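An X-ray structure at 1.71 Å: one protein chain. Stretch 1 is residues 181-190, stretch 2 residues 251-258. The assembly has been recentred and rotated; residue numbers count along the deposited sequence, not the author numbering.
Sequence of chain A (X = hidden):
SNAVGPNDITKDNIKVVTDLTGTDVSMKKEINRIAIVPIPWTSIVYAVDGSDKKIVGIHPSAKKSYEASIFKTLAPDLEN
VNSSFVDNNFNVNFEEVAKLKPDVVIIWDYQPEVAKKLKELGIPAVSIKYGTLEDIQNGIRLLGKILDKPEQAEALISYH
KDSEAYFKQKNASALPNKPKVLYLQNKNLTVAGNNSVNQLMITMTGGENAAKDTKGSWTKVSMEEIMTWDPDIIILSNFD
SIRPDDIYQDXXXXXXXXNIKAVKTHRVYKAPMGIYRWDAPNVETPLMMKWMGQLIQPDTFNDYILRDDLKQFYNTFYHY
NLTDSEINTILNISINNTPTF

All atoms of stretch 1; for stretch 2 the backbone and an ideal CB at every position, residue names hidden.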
# COMPACT_ATOMS: atom_id res chain seq x y z
N VAL A 181 -16.16 6.74 11.07
CA VAL A 181 -15.70 6.23 9.78
C VAL A 181 -15.65 4.72 9.79
O VAL A 181 -15.10 4.12 10.73
CB VAL A 181 -14.28 6.76 9.42
CG1 VAL A 181 -13.88 6.31 8.02
CG2 VAL A 181 -14.20 8.28 9.56
N LEU A 182 -16.23 4.12 8.75
CA LEU A 182 -16.22 2.67 8.53
C LEU A 182 -15.37 2.38 7.29
O LEU A 182 -15.57 2.98 6.23
CB LEU A 182 -17.64 2.17 8.27
CG LEU A 182 -17.77 0.65 8.08
CD1 LEU A 182 -17.45 -0.07 9.38
CD2 LEU A 182 -19.16 0.30 7.59
N TYR A 183 -14.41 1.46 7.43
CA TYR A 183 -13.62 1.01 6.29
C TYR A 183 -14.17 -0.36 5.88
O TYR A 183 -13.95 -1.36 6.56
CB TYR A 183 -12.13 0.96 6.67
CG TYR A 183 -11.16 1.25 5.52
CD1 TYR A 183 -11.09 0.42 4.41
CD2 TYR A 183 -10.31 2.35 5.55
CE1 TYR A 183 -10.19 0.67 3.38
CE2 TYR A 183 -9.42 2.62 4.52
CZ TYR A 183 -9.36 1.77 3.44
OH TYR A 183 -8.46 2.03 2.43
N LEU A 184 -14.95 -0.36 4.81
CA LEU A 184 -15.63 -1.55 4.32
C LEU A 184 -14.77 -2.24 3.26
O LEU A 184 -14.39 -1.62 2.26
CB LEU A 184 -17.02 -1.16 3.76
CG LEU A 184 -17.92 -2.26 3.19
CD1 LEU A 184 -18.33 -3.29 4.24
CD2 LEU A 184 -19.17 -1.64 2.55
N GLN A 185 -14.44 -3.52 3.48
CA GLN A 185 -13.57 -4.24 2.55
C GLN A 185 -14.26 -4.65 1.25
O GLN A 185 -13.67 -4.56 0.16
CB GLN A 185 -12.97 -5.50 3.17
CG GLN A 185 -11.72 -5.97 2.41
CD GLN A 185 -11.10 -7.25 2.95
OE1 GLN A 185 -9.91 -7.49 2.78
NE2 GLN A 185 -11.91 -8.08 3.59
N ASN A 186 -15.49 -5.14 1.37
CA ASN A 186 -16.12 -5.86 0.27
C ASN A 186 -17.65 -5.86 0.34
O ASN A 186 -18.24 -5.12 1.13
CB ASN A 186 -15.56 -7.29 0.21
CG ASN A 186 -15.76 -8.07 1.49
OD1 ASN A 186 -16.73 -7.87 2.21
ND2 ASN A 186 -14.85 -9.00 1.76
N LYS A 187 -18.29 -6.69 -0.50
CA LYS A 187 -19.74 -6.82 -0.56
C LYS A 187 -20.31 -7.84 0.43
O LYS A 187 -21.50 -8.16 0.37
CB LYS A 187 -20.17 -7.20 -1.98
CG LYS A 187 -19.69 -6.21 -3.04
CD LYS A 187 -20.23 -6.53 -4.42
CE LYS A 187 -19.34 -7.50 -5.17
NZ LYS A 187 -17.98 -6.96 -5.44
N ASN A 188 -19.46 -8.33 1.33
CA ASN A 188 -19.84 -9.39 2.26
C ASN A 188 -19.67 -8.94 3.72
O ASN A 188 -19.34 -9.75 4.59
CB ASN A 188 -19.00 -10.64 1.97
CG ASN A 188 -19.65 -11.92 2.48
OD1 ASN A 188 -20.88 -12.01 2.58
ND2 ASN A 188 -18.83 -12.93 2.78
N LEU A 189 -19.90 -7.65 3.98
CA LEU A 189 -19.96 -7.11 5.34
C LEU A 189 -18.67 -7.32 6.15
O LEU A 189 -18.71 -7.45 7.38
CB LEU A 189 -21.18 -7.68 6.09
CG LEU A 189 -22.53 -7.29 5.49
CD1 LEU A 189 -23.65 -8.14 6.07
CD2 LEU A 189 -22.79 -5.80 5.72
N THR A 190 -17.54 -7.32 5.46
CA THR A 190 -16.25 -7.41 6.11
C THR A 190 -15.65 -6.02 6.23
O THR A 190 -15.59 -5.28 5.24
CB THR A 190 -15.31 -8.33 5.33
OG1 THR A 190 -15.92 -9.62 5.21
CG2 THR A 190 -13.97 -8.48 6.05
N UNK A 251 -27.49 -2.42 -4.26
CA UNK A 251 -27.28 -3.55 -5.14
C UNK A 251 -26.85 -4.81 -4.40
O UNK A 251 -26.75 -5.86 -5.01
CB UNK A 251 -26.23 -3.19 -6.20
N UNK A 252 -26.61 -4.70 -3.10
CA UNK A 252 -26.02 -5.81 -2.34
C UNK A 252 -27.08 -6.62 -1.59
O UNK A 252 -27.78 -6.10 -0.72
CB UNK A 252 -24.98 -5.27 -1.35
N UNK A 253 -27.19 -7.91 -1.95
CA UNK A 253 -28.20 -8.81 -1.39
C UNK A 253 -28.09 -8.94 0.12
O UNK A 253 -26.99 -9.10 0.65
CB UNK A 253 -28.08 -10.19 -2.03
N UNK A 254 -29.24 -8.87 0.80
CA UNK A 254 -29.30 -8.99 2.26
C UNK A 254 -28.86 -7.75 3.05
O UNK A 254 -28.75 -7.80 4.27
CB UNK A 254 -28.43 -10.17 2.69
N UNK A 255 -28.63 -6.64 2.35
CA UNK A 255 -28.12 -5.43 3.00
C UNK A 255 -28.97 -4.25 2.62
O UNK A 255 -29.32 -4.07 1.47
CB UNK A 255 -26.66 -5.17 2.63
N UNK A 256 -29.31 -3.45 3.62
CA UNK A 256 -30.04 -2.23 3.43
C UNK A 256 -29.21 -1.08 4.02
O UNK A 256 -29.16 -0.89 5.23
CB UNK A 256 -31.43 -2.32 4.07
N UNK A 257 -28.56 -0.35 3.12
CA UNK A 257 -27.69 0.76 3.49
C UNK A 257 -28.43 2.11 3.50
O UNK A 257 -27.85 3.10 3.89
CB UNK A 257 -26.50 0.83 2.53
N UNK A 258 -29.71 2.13 3.11
CA UNK A 258 -30.40 3.39 2.76
C UNK A 258 -30.58 4.40 3.90
O UNK A 258 -30.72 5.60 3.64
CB UNK A 258 -31.78 3.05 2.20

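Position 251 has nothing of stretch 1 within 5.5 Å of its ideal CB, so many side chains would suit; it is Lys 251.

At position 252 the CA-to-CB bond points toward stretch 1, and the ideal CB lies 4.8 Å from the backbone O of Lys 187. Beyond it runs the aliphatic part of the Lys 187 side chain, a surface suited to a medium-sized apolar residue such as leucine, isoleucine or methionine. The residue is Leu 252; its CD2 packs 3.5 Å from CD of Lys 187.

Position 253 points sideways and finds no neighbour in stretch 1, so a polar or charged residue would be as acceptable as most others; it is Glu 253. At 254 the backbone decides: phi is 77° and psi 8°, in the third position of a type II turn from 252 to 255. Such a positive phi favours glycine, with asparagine a less comfortable alternative, and the residue is Gly 254.

Position 255 points toward stretch 1, its ideal CB 5.0 Å from CD2 of Leu 189. Further along the same direction lies the backbone O of Lys 187, an acceptor that a long side chain with a donor could reach; glutamine, lysine or arginine would all be plausible. It is Gln 255. Its NE2 donates to Lys 187 O at 2.9 Å, while its OE1 accepts a hydrogen bond from a water, 2.9 Å from the water oxygen. That water also donates to Asn 186 O and accepts from Leu 189 N, each 3.0 Å from its oxygen.

Position 256 is out of reach of stretch 1, which leaves its choice open. Asn 256 serves its own stretch instead: its OD1 accepts from N of the residue at 258, at 3.1 Å.

Position 257 again points toward stretch 1, but no atom there comes within 5.5 Å of the ideal CB. Across the gap stand Leu 182, Leu 184 and Leu 189, so a large apolar or aromatic side chain is called for. Trp 257 fills the space. Its CH2 lies 4.2 Å from Leu 182 CD2, at the ring edge, and 3.8 Å from Leu 184 CD2, while CZ2 approaches Leu 189 CD2 at 4.1 Å. The indole NE1 donates to Gln 255 OE1 at 2.9 Å, tying the two contacting side chains together.

Position 258, distant from stretch 1, is unconstrained by it; it is Ser 258.

Stretch 2, residues 251-258: KLEGQNWS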
# COMPACT_ATOMS: atom_id res chain seq x y z
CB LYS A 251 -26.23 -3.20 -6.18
CG LYS A 251 -26.57 -1.98 -7.01
CD LYS A 251 -25.52 -1.79 -8.10
CE LYS A 251 -25.56 -0.40 -8.70
NZ LYS A 251 -24.42 -0.16 -9.62
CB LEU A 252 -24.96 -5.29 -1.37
CG LEU A 252 -23.90 -4.39 -2.01
CD1 LEU A 252 -22.92 -3.88 -0.96
CD2 LEU A 252 -23.18 -5.13 -3.13
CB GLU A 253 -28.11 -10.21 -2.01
CG GLU A 253 -29.14 -10.48 -3.09
CD GLU A 253 -29.03 -11.89 -3.63
OE1 GLU A 253 -29.66 -12.81 -3.07
OE2 GLU A 253 -28.31 -12.07 -4.63
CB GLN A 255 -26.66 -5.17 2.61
CG GLN A 255 -25.72 -6.33 2.92
CD GLN A 255 -24.35 -6.19 2.28
OE1 GLN A 255 -23.83 -5.09 2.11
NE2 GLN A 255 -23.76 -7.32 1.91
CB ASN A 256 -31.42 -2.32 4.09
CG ASN A 256 -32.29 -1.11 3.80
OD1 ASN A 256 -31.84 -0.11 3.23
ND2 ASN A 256 -33.54 -1.19 4.22
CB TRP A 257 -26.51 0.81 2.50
CG TRP A 257 -25.56 -0.33 2.67
CD1 TRP A 257 -25.63 -1.56 2.08
CD2 TRP A 257 -24.41 -0.36 3.51
NE1 TRP A 257 -24.59 -2.35 2.50
CE2 TRP A 257 -23.82 -1.64 3.38
CE3 TRP A 257 -23.80 0.57 4.37
CZ2 TRP A 257 -22.66 -2.01 4.07
CZ3 TRP A 257 -22.65 0.20 5.05
CH2 TRP A 257 -22.09 -1.08 4.90
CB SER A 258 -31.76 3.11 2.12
OG SER A 258 -32.67 2.54 3.05
O HOH W 1 -20.95 -5.38 2.35
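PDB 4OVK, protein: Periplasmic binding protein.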